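PDB 6WPN: substrate-binding protein from Synechococcus sp., which probably binds sugars or oligosaccharides in the periplasm, as a substrate-binding protein serving a transport system. Local coordinates for residues 116-120 and 339-344; 172-176 and 233-237; 228-233 and 399-405. All blocks are in the same frame, centred on the assembly; numbering follows the deposited sequence.

The three contacts fall into two groups on opposite sides of the chain's centre. Interaction 1 joins the loop before helix 121-124 to the start of helix 341-352, and its centre lies about 43 Å from those of interactions 2 and 3. These two are neighbours, with centres about 13 Å apart, and share Arg-233: helix 219-233 packs against helix 388-403 in interaction 3, and the turn that ends helix 219-233 meets helix 168-179 in interaction 2. Along the chain, interaction 2 is nested within the loop closed by interaction 1, whereas interaction 3 crosses both. Chain portions distant in sequence are thus interleaved, consistent with the discontinuous lobes of periplasmic solute-binding proteins.

Interaction 1: residues 116-120 and 339-344; sequences EQNYL and SSLEAL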
loop_
_atom_site.group_PDB
_atom_site.type_symbol
_atom_site.label_atom_id
_atom_site.label_comp_id
_atom_site.label_asym_id
_atom_site.label_seq_id
_atom_site.Cartn_x
_atom_site.Cartn_y
_atom_site.Cartn_z
ATOM N N GLU A 116 -1.632 -3.796 23.622
ATOM C CA GLU A 116 -2.464 -4.112 22.468
ATOM C C GLU A 116 -3.864 -3.527 22.593
ATOM O O GLU A 116 -4.560 -3.403 21.580
ATOM C CB GLU A 116 -2.543 -5.628 22.287
ATOM C CG GLU A 116 -3.396 -6.327 23.334
ATOM C CD GLU A 116 -3.472 -7.828 23.122
ATOM O OE1 GLU A 116 -2.987 -8.306 22.074
ATOM O OE2 GLU A 116 -4.022 -8.526 24.001
ATOM N N GLN A 117 -4.289 -3.170 23.810
ATOM C CA GLN A 117 -5.603 -2.558 23.991
ATOM C C GLN A 117 -5.693 -1.206 23.298
ATOM O O GLN A 117 -6.791 -0.766 22.936
ATOM C CB GLN A 117 -5.904 -2.379 25.480
ATOM C CG GLN A 117 -6.386 -3.611 26.216
ATOM C CD GLN A 117 -6.548 -3.353 27.702
ATOM O OE1 GLN A 117 -6.003 -2.388 28.237
ATOM N NE2 GLN A 117 -7.316 -4.203 28.373
ATOM N N ASN A 118 -4.558 -0.536 23.100
ATOM C CA ASN A 118 -4.542 0.787 22.491
ATOM C C ASN A 118 -4.589 0.756 20.971
ATOM O O ASN A 118 -4.705 1.822 20.358
ATOM C CB ASN A 118 -3.302 1.560 22.945
ATOM C CG ASN A 118 -3.362 1.953 24.408
ATOM O OD1 ASN A 118 -4.361 1.714 25.090
ATOM N ND2 ASN A 118 -2.288 2.560 24.899
ATOM N N TYR A 119 -4.514 -0.418 20.351
ATOM C CA TYR A 119 -4.475 -0.523 18.902
ATOM C C TYR A 119 -5.708 -1.255 18.387
ATOM O O TYR A 119 -6.374 -1.994 19.119
ATOM C CB TYR A 119 -3.205 -1.243 18.429
ATOM C CG TYR A 119 -1.928 -0.533 18.823
ATOM C CD1 TYR A 119 -1.360 -0.728 20.076
ATOM C CD2 TYR A 119 -1.288 0.331 17.939
ATOM C CE1 TYR A 119 -0.195 -0.082 20.441
ATOM C CE2 TYR A 119 -0.122 0.981 18.293
ATOM C CZ TYR A 119 0.423 0.772 19.547
ATOM O OH TYR A 119 1.583 1.416 19.913
ATOM N N LEU A 120 -6.007 -1.025 17.114
ATOM C CA LEU A 120 -7.081 -1.739 16.446
ATOM C C LEU A 120 -6.753 -3.227 16.440
ATOM O O LEU A 120 -5.689 -3.612 15.933
ATOM C CB LEU A 120 -7.248 -1.213 15.022
ATOM C CG LEU A 120 -8.488 -1.605 14.214
ATOM C CD1 LEU A 120 -9.757 -1.043 14.837
ATOM C CD2 LEU A 120 -8.344 -1.128 12.779
ATOM N N SER A 339 -3.661 3.610 13.400
ATOM C CA SER A 339 -4.020 2.325 13.980
ATOM C C SER A 339 -4.350 2.425 15.462
ATOM O O SER A 339 -4.774 1.430 16.058
ATOM C CB SER A 339 -2.890 1.310 13.763
ATOM O OG SER A 339 -1.686 1.752 14.367
ATOM N N SER A 340 -4.172 3.599 16.063
ATOM C CA SER A 340 -4.554 3.820 17.448
ATOM C C SER A 340 -6.053 4.051 17.542
ATOM O O SER A 340 -6.609 4.860 16.794
ATOM C CB SER A 340 -3.803 5.024 18.013
ATOM O OG SER A 340 -4.396 5.488 19.214
ATOM N N LEU A 341 -6.703 3.356 18.480
ATOM C CA LEU A 341 -8.140 3.530 18.679
ATOM C C LEU A 341 -8.469 4.958 19.092
ATOM O O LEU A 341 -9.426 5.557 18.583
ATOM C CB LEU A 341 -8.651 2.535 19.721
ATOM C CG LEU A 341 -8.601 1.072 19.274
ATOM C CD1 LEU A 341 -9.022 0.145 20.397
ATOM C CD2 LEU A 341 -9.458 0.862 18.028
ATOM N N GLU A 342 -7.685 5.518 20.018
ATOM C CA GLU A 342 -7.905 6.890 20.459
ATOM C C GLU A 342 -7.779 7.862 19.293
ATOM O O GLU A 342 -8.631 8.734 19.097
ATOM C CB GLU A 342 -6.888 7.251 21.543
ATOM C CG GLU A 342 -7.049 6.499 22.845
ATOM C CD GLU A 342 -5.980 6.836 23.857
ATOM O OE1 GLU A 342 -4.995 7.515 23.497
ATOM O OE2 GLU A 342 -6.138 6.419 25.022
ATOM N N ALA A 343 -6.713 7.719 18.503
ATOM C CA ALA A 343 -6.487 8.616 17.375
ATOM C C ALA A 343 -7.494 8.380 16.255
ATOM O O ALA A 343 -7.970 9.335 15.629
ATOM C CB ALA A 343 -5.059 8.450 16.860
ATOM N N LEU A 344 -7.827 7.116 15.984
ATOM C CA LEU A 344 -8.784 6.809 14.925
ATOM C C LEU A 344 -10.151 7.406 15.228
ATOM O O LEU A 344 -10.787 8.003 14.351
ATOM C CB LEU A 344 -8.894 5.296 14.736
ATOM C CG LEU A 344 -9.918 4.801 13.714
ATOM C CD1 LEU A 344 -9.596 5.328 12.322
ATOM C CD2 LEU A 344 -9.995 3.281 13.717
#
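Tyr-119 and Ser-340 form a single beta bridge between a loop and the N-terminus of helix 341-352, with Leu-120 and Leu-341 crossing at about a right angle beside it. CD1 of Leu-120 meets CD2 of Leu-341 at 3.7 Å. The other branch of Leu-341, CD1, comes up to the loop backbone, 3.5 Å from Gln-117 O, and also lies near Tyr-119 O. Leu-120 turns CD1 to this contact with CG opposite its backbone N (chi1 -168°). An alanine in place of Leu-341 would probably open a gap against CD1 of Leu-120 and strip the apolar cover from the Gln-117 and Tyr-119 carbonyls. The Tyr-119 side chain instead touches Gln-327 of helix 324-334, and its OH hydrogen-bonds Thr-322 OG1, just ahead of that helix, while Ser-339 OG lies at the ring edge, in its plane, and hydrogen-bonds Trp-139 O. Two backbone bonds close the bridge: Leu-120 N donates to Ser-339 O at 2.9 Å, and Leu-341 N to Asn-118 O at 3.1 Å, the latter donor tilted from the carbonyl plane. Ser-340 is the N-cap of the helix, its OG accepting a nearly straight bond from Ala-343 N at 3.3 Å.

Interaction 2: residues 172-176 and 233-237; sequences ARSIR and REGLL
Ala-172 and Leu-236 bring the two backbones closest, their CA atoms 6.1 Å apart, where helix 168-179 meets the turn that follows helix 219-233. That turn is a Schellman motif: Gly-235, at positive phi, is its C-prime residue, and Leu-236 N and Gly-235 N bond back to Leu-231 O and Tyr-232 O. The reversal brings Leu-236 up to the side of the helix, where its two methyl groups meet the aliphatic parts of both arginines. CD1 lies 3.5 Å from Arg-173 CG, and CD2 sits 3.8 Å from Arg-176 CG and equally near Arg-173 CG. Ala-172 CB adds a looser contact with Leu-236 CB.

Arg-176 begins over this apolar patch and then turns away from it. Bends at chi2 and chi3 fold the chain back, placing NE 2.9 Å from Gly-235 O. The donor comes nearly in line with the carbonyl, although the oxygen lies 29° out of the guanidinium plane and the bond is appreciably bent at the hydrogen. The helix side chain thereby grips the backbone of the Schellman turn itself. Arg-173 makes the more tenuous polar link. Its NH1 faces Glu-234 OE1 at 3.4 Å, a salt bridge whose hydrogen bond is weak; the oxygen sits at the guanidinium edge, with the carboxylate plane turned 38° from that of the guanidinium. Glu-234 is exposed, so solvent probably weakens this attraction.

The guanidinium of Arg-176 also makes a cation-pi contact with Tyr-182, which follows helix 168-179 in the chain. Leu-236 packs back on Leu-231 of helix 219-233, and Leu-237 continues onto Trp-228 and Leu-231 of that helix, while Ile-175 rests on the loop containing Ala-156 and Leu-158.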
loop_
_atom_site.group_PDB
_atom_site.type_symbol
_atom_site.label_atom_id
_atom_site.label_comp_id
_atom_site.label_asym_id
_atom_site.label_seq_id
_atom_site.Cartn_x
_atom_site.Cartn_y
_atom_site.Cartn_z
ATOM N N ALA A 172 -13.579 1.173 -19.538
ATOM C CA ALA A 172 -12.334 1.567 -20.191
ATOM C C ALA A 172 -12.536 1.787 -21.685
ATOM O O ALA A 172 -11.958 2.714 -22.265
ATOM C CB ALA A 172 -11.252 0.513 -19.946
ATOM N N ARG A 173 -13.334 0.934 -22.327
ATOM C CA ARG A 173 -13.620 1.117 -23.746
ATOM C C ARG A 173 -14.305 2.454 -24.000
ATOM O O ARG A 173 -13.924 3.192 -24.916
ATOM C CB ARG A 173 -14.474 -0.040 -24.266
ATOM C CG ARG A 173 -13.729 -1.359 -24.311
ATOM C CD ARG A 173 -14.462 -2.411 -25.118
ATOM N NE ARG A 173 -15.393 -3.185 -24.303
ATOM C CZ ARG A 173 -15.096 -4.354 -23.746
ATOM N NH1 ARG A 173 -13.892 -4.883 -23.918
ATOM N NH2 ARG A 173 -16.002 -4.991 -23.016
ATOM N N SER A 174 -15.310 2.793 -23.182
ATOM C CA SER A 174 -16.038 4.042 -23.391
ATOM C C SER A 174 -15.115 5.247 -23.273
ATOM O O SER A 174 -15.247 6.216 -24.031
ATOM C CB SER A 174 -17.193 4.160 -22.393
ATOM O OG SER A 174 -18.263 3.298 -22.739
ATOM N N ILE A 175 -14.156 5.196 -22.347
ATOM C CA ILE A 175 -13.206 6.296 -22.221
ATOM C C ILE A 175 -12.259 6.325 -23.416
ATOM O O ILE A 175 -11.968 7.394 -23.967
ATOM C CB ILE A 175 -12.430 6.182 -20.896
ATOM C CG1 ILE A 175 -13.383 6.170 -19.693
ATOM C CG2 ILE A 175 -11.419 7.314 -20.774
ATOM C CD1 ILE A 175 -13.971 7.515 -19.350
ATOM N N ARG A 176 -11.801 5.152 -23.864
ATOM C CA ARG A 176 -10.798 5.098 -24.923
ATOM C C ARG A 176 -11.340 5.621 -26.240
ATOM O O ARG A 176 -10.674 6.401 -26.925
ATOM C CB ARG A 176 -10.296 3.665 -25.114
ATOM C CG ARG A 176 -9.069 3.319 -24.311
ATOM C CD ARG A 176 -8.005 4.376 -24.494
ATOM N NE ARG A 176 -7.132 4.105 -25.626
ATOM C CZ ARG A 176 -6.311 5.001 -26.164
ATOM N NH1 ARG A 176 -6.262 6.235 -25.678
ATOM N NH2 ARG A 176 -5.538 4.663 -27.187
ATOM N N ARG A 233 -4.005 -5.638 -24.900
ATOM C CA ARG A 233 -3.948 -5.911 -26.328
ATOM C C ARG A 233 -4.981 -5.106 -27.103
ATOM O O ARG A 233 -4.757 -4.788 -28.275
ATOM C CB ARG A 233 -4.154 -7.403 -26.583
ATOM C CG ARG A 233 -3.073 -8.297 -26.010
ATOM C CD ARG A 233 -3.100 -9.650 -26.697
ATOM N NE ARG A 233 -2.072 -10.552 -26.192
ATOM C CZ ARG A 233 -1.901 -11.798 -26.623
ATOM N NH1 ARG A 233 -2.696 -12.283 -27.565
ATOM N NH2 ARG A 233 -0.938 -12.553 -26.113
ATOM N N GLU A 234 -6.101 -4.761 -26.474
ATOM C CA GLU A 234 -7.163 -4.010 -27.128
ATOM C C GLU A 234 -6.940 -2.504 -27.099
ATOM O O GLU A 234 -7.855 -1.756 -27.449
ATOM C CB GLU A 234 -8.509 -4.341 -26.481
ATOM C CG GLU A 234 -8.953 -5.772 -26.685
ATOM C CD GLU A 234 -10.310 -6.059 -26.067
ATOM O OE1 GLU A 234 -10.958 -5.110 -25.565
ATOM O OE2 GLU A 234 -10.731 -7.237 -26.089
ATOM N N GLY A 235 -5.757 -2.043 -26.704
ATOM C CA GLY A 235 -5.480 -0.619 -26.684
ATOM C C GLY A 235 -6.176 0.144 -25.584
ATOM O O GLY A 235 -6.243 1.376 -25.641
ATOM N N LEU A 236 -6.671 -0.554 -24.562
ATOM C CA LEU A 236 -7.429 0.069 -23.489
ATOM C C LEU A 236 -6.555 0.564 -22.352
ATOM O O LEU A 236 -6.977 1.456 -21.608
ATOM C CB LEU A 236 -8.460 -0.919 -22.940
ATOM C CG LEU A 236 -9.445 -1.425 -23.995
ATOM C CD1 LEU A 236 -10.486 -2.335 -23.363
ATOM C CD2 LEU A 236 -10.102 -0.269 -24.729
ATOM N N LEU A 237 -5.373 0.003 -22.194
ATOM C CA LEU A 237 -4.444 0.472 -21.184
ATOM C C LEU A 237 -3.326 1.275 -21.827
ATOM O O LEU A 237 -2.965 1.027 -22.981
ATOM C CB LEU A 237 -3.843 -0.700 -20.412
ATOM C CG LEU A 237 -4.840 -1.446 -19.535
ATOM C CD1 LEU A 237 -4.136 -2.567 -18.787
ATOM C CD2 LEU A 237 -5.502 -0.469 -18.572
#

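Interaction 3: residues 228-233 and 399-405; sequences WTDLYR and LQRAMLG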
loop_
_atom_site.group_PDB
_atom_site.type_symbol
_atom_site.label_atom_id
_atom_site.label_comp_id
_atom_site.label_asym_id
_atom_site.label_seq_id
_atom_site.Cartn_x
_atom_site.Cartn_y
_atom_site.Cartn_z
ATOM N N TRP A 228 -6.181 -8.963 -17.811
ATOM C CA TRP A 228 -5.189 -7.915 -18.017
ATOM C C TRP A 228 -4.551 -8.010 -19.395
ATOM O O TRP A 228 -4.247 -6.984 -20.015
ATOM C CB TRP A 228 -4.138 -7.989 -16.915
ATOM C CG TRP A 228 -4.711 -7.592 -15.600
ATOM C CD1 TRP A 228 -4.989 -8.406 -14.543
ATOM C CD2 TRP A 228 -5.108 -6.277 -15.211
ATOM N NE1 TRP A 228 -5.527 -7.674 -13.510
ATOM C CE2 TRP A 228 -5.609 -6.363 -13.897
ATOM C CE3 TRP A 228 -5.087 -5.030 -15.846
ATOM C CZ2 TRP A 228 -6.076 -5.251 -13.206
ATOM C CZ3 TRP A 228 -5.554 -3.931 -15.159
ATOM C CH2 TRP A 228 -6.040 -4.047 -13.854
ATOM N N THR A 229 -4.346 -9.228 -19.899
ATOM C CA THR A 229 -3.796 -9.385 -21.240
ATOM C C THR A 229 -4.716 -8.754 -22.279
ATOM O O THR A 229 -4.274 -7.967 -23.123
ATOM C CB THR A 229 -3.584 -10.866 -21.549
ATOM O OG1 THR A 229 -2.655 -11.422 -20.612
ATOM C CG2 THR A 229 -3.039 -11.042 -22.964
ATOM N N ASP A 230 -6.012 -9.068 -22.206
ATOM C CA ASP A 230 -6.963 -8.567 -23.193
ATOM C C ASP A 230 -7.121 -7.051 -23.103
ATOM O O ASP A 230 -7.259 -6.375 -24.128
ATOM C CB ASP A 230 -8.316 -9.256 -23.008
ATOM C CG ASP A 230 -8.262 -10.745 -23.307
ATOM O OD1 ASP A 230 -7.369 -11.176 -24.070
ATOM O OD2 ASP A 230 -9.120 -11.488 -22.780
ATOM N N LEU A 231 -7.102 -6.495 -21.893
ATOM C CA LEU A 231 -7.183 -5.044 -21.758
ATOM C C LEU A 231 -6.024 -4.368 -22.480
ATOM O O LEU A 231 -6.219 -3.405 -23.231
ATOM C CB LEU A 231 -7.201 -4.647 -20.281
ATOM C CG LEU A 231 -8.517 -4.782 -19.512
ATOM C CD1 LEU A 231 -8.354 -4.242 -18.105
ATOM C CD2 LEU A 231 -9.642 -4.068 -20.221
ATOM N N TYR A 232 -4.808 -4.883 -22.291
ATOM C CA TYR A 232 -3.648 -4.261 -22.918
ATOM C C TYR A 232 -3.682 -4.433 -24.431
ATOM O O TYR A 232 -3.421 -3.482 -25.177
ATOM C CB TYR A 232 -2.358 -4.850 -22.352
ATOM C CG TYR A 232 -1.138 -4.066 -22.765
ATOM C CD1 TYR A 232 -0.746 -2.935 -22.058
ATOM C CD2 TYR A 232 -0.404 -4.425 -23.885
ATOM C CE1 TYR A 232 0.360 -2.206 -22.434
ATOM C CE2 TYR A 232 0.705 -3.695 -24.272
ATOM C CZ TYR A 232 1.079 -2.588 -23.543
ATOM O OH TYR A 232 2.180 -1.862 -23.919
ATOM N N ARG A 233 -4.005 -5.638 -24.900
ATOM C CA ARG A 233 -3.948 -5.911 -26.328
ATOM C C ARG A 233 -4.981 -5.106 -27.103
ATOM O O ARG A 233 -4.757 -4.788 -28.275
ATOM C CB ARG A 233 -4.154 -7.403 -26.583
ATOM C CG ARG A 233 -3.073 -8.297 -26.010
ATOM C CD ARG A 233 -3.100 -9.650 -26.697
ATOM N NE ARG A 233 -2.072 -10.552 -26.192
ATOM C CZ ARG A 233 -1.901 -11.798 -26.623
ATOM N NH1 ARG A 233 -2.696 -12.283 -27.565
ATOM N NH2 ARG A 233 -0.938 -12.553 -26.113
ATOM N N LEU A 399 3.102 -12.035 -17.194
ATOM C CA LEU A 399 1.959 -11.283 -17.697
ATOM C C LEU A 399 2.411 -10.258 -18.726
ATOM O O LEU A 399 1.738 -10.041 -19.741
ATOM C CB LEU A 399 1.229 -10.600 -16.541
ATOM C CG LEU A 399 0.021 -9.734 -16.911
ATOM C CD1 LEU A 399 -1.022 -10.555 -17.647
ATOM C CD2 LEU A 399 -0.587 -9.105 -15.675
ATOM N N GLN A 400 3.586 -9.670 -18.507
ATOM C CA GLN A 400 4.125 -8.692 -19.439
ATOM C C GLN A 400 4.398 -9.311 -20.803
ATOM O O GLN A 400 4.125 -8.693 -21.839
ATOM C CB GLN A 400 5.395 -8.095 -18.844
ATOM C CG GLN A 400 5.898 -6.851 -19.512
ATOM C CD GLN A 400 6.976 -6.182 -18.683
ATOM O OE1 GLN A 400 6.887 -6.139 -17.453
ATOM N NE2 GLN A 400 8.004 -5.660 -19.350
ATOM N N ARG A 401 4.921 -10.539 -20.825
ATOM C CA ARG A 401 5.138 -11.227 -22.093
ATOM C C ARG A 401 3.828 -11.486 -22.824
ATOM O O ARG A 401 3.792 -11.469 -24.059
ATOM C CB ARG A 401 5.870 -12.549 -21.861
ATOM C CG ARG A 401 7.247 -12.412 -21.246
ATOM C CD ARG A 401 7.814 -13.781 -20.957
ATOM N NE ARG A 401 8.141 -14.490 -22.185
ATOM C CZ ARG A 401 8.367 -15.797 -22.253
ATOM N NH1 ARG A 401 8.278 -16.539 -21.158
ATOM N NH2 ARG A 401 8.680 -16.362 -23.413
ATOM N N ALA A 402 2.750 -11.744 -22.085
ATOM C CA ALA A 402 1.470 -12.009 -22.725
ATOM C C ALA A 402 0.812 -10.732 -23.226
ATOM O O ALA A 402 0.147 -10.750 -24.268
ATOM C CB ALA A 402 0.537 -12.736 -21.758
HETATM N N MSE A 403 0.987 -9.625 -22.513
HETATM C CA MSE A 403 0.410 -8.352 -22.924
HETATM C C MSE A 403 1.055 -7.852 -24.205
HETATM O O MSE A 403 0.378 -7.303 -25.075
HETATM C CB MSE A 403 0.565 -7.308 -21.821
HETATM C CG MSE A 403 -0.364 -7.511 -20.640
HETATM SE SE MSE A 403 0.152 -6.370 -19.154
HETATM C CE MSE A 403 -1.609 -5.709 -18.623
ATOM N N LEU A 404 2.367 -8.041 -24.320
ATOM C CA LEU A 404 3.090 -7.644 -25.521
ATOM C C LEU A 404 2.873 -8.600 -26.687
ATOM O O LEU A 404 3.439 -8.377 -27.764
ATOM C CB LEU A 404 4.586 -7.530 -25.220
ATOM C CG LEU A 404 5.003 -6.384 -24.298
ATOM C CD1 LEU A 404 6.473 -6.494 -23.920
ATOM C CD2 LEU A 404 4.726 -5.050 -24.969
ATOM N N GLY A 405 2.066 -9.643 -26.505
ATOM C CA GLY A 405 1.803 -10.583 -27.572
ATOM C C GLY A 405 2.915 -11.562 -27.865
ATOM O O GLY A 405 2.922 -12.163 -28.943
#
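Met-403, a selenomethionine in this crystal, fills the apolar centre, its CG 3.7 Å from Tyr-232 CB and its CE near Trp-228 CB. SE stands 5.0 Å from the Tyr-232 ring centroid, 34° off the normal, in an oblique Met-aromatic contact. The two side chains cross at about a right angle, and Tyr-232 CD2 also lies against Met-403 CB. Next along the seam, Leu-399 CD2 touches Trp-228 CB at 3.9 Å, while its CD1 slides past Thr-229 OG1. The Trp-228 ring itself leads away to meet Trp-165. Segments 228-233 and 399-403, the C-terminal turns of helices 219-233 and 388-403, pack with a signed crossing angle of -39°, their axes approaching to 8.9 Å; the CA atoms of Thr-229 and Met-403, 4.6 Å apart, are the nearest across the two segments. Thr-229 OG1 lies beside Ala-402 CB, yet bonds to Phe-225 O in its own helix, and Tyr-232 OH reaches Arg-239 O. At the polar edge Arg-233, extended from CG to NE, grips Ala-402 O side-on with NE at 2.9 Å and NH2 at 2.8 Å, the oxygen lying in the guanidinium plane. Gly-405 N, in the Schellman turn ending helix 388-403, donates to the same oxygen, and Gly-405 CA lies over one guanidinium face.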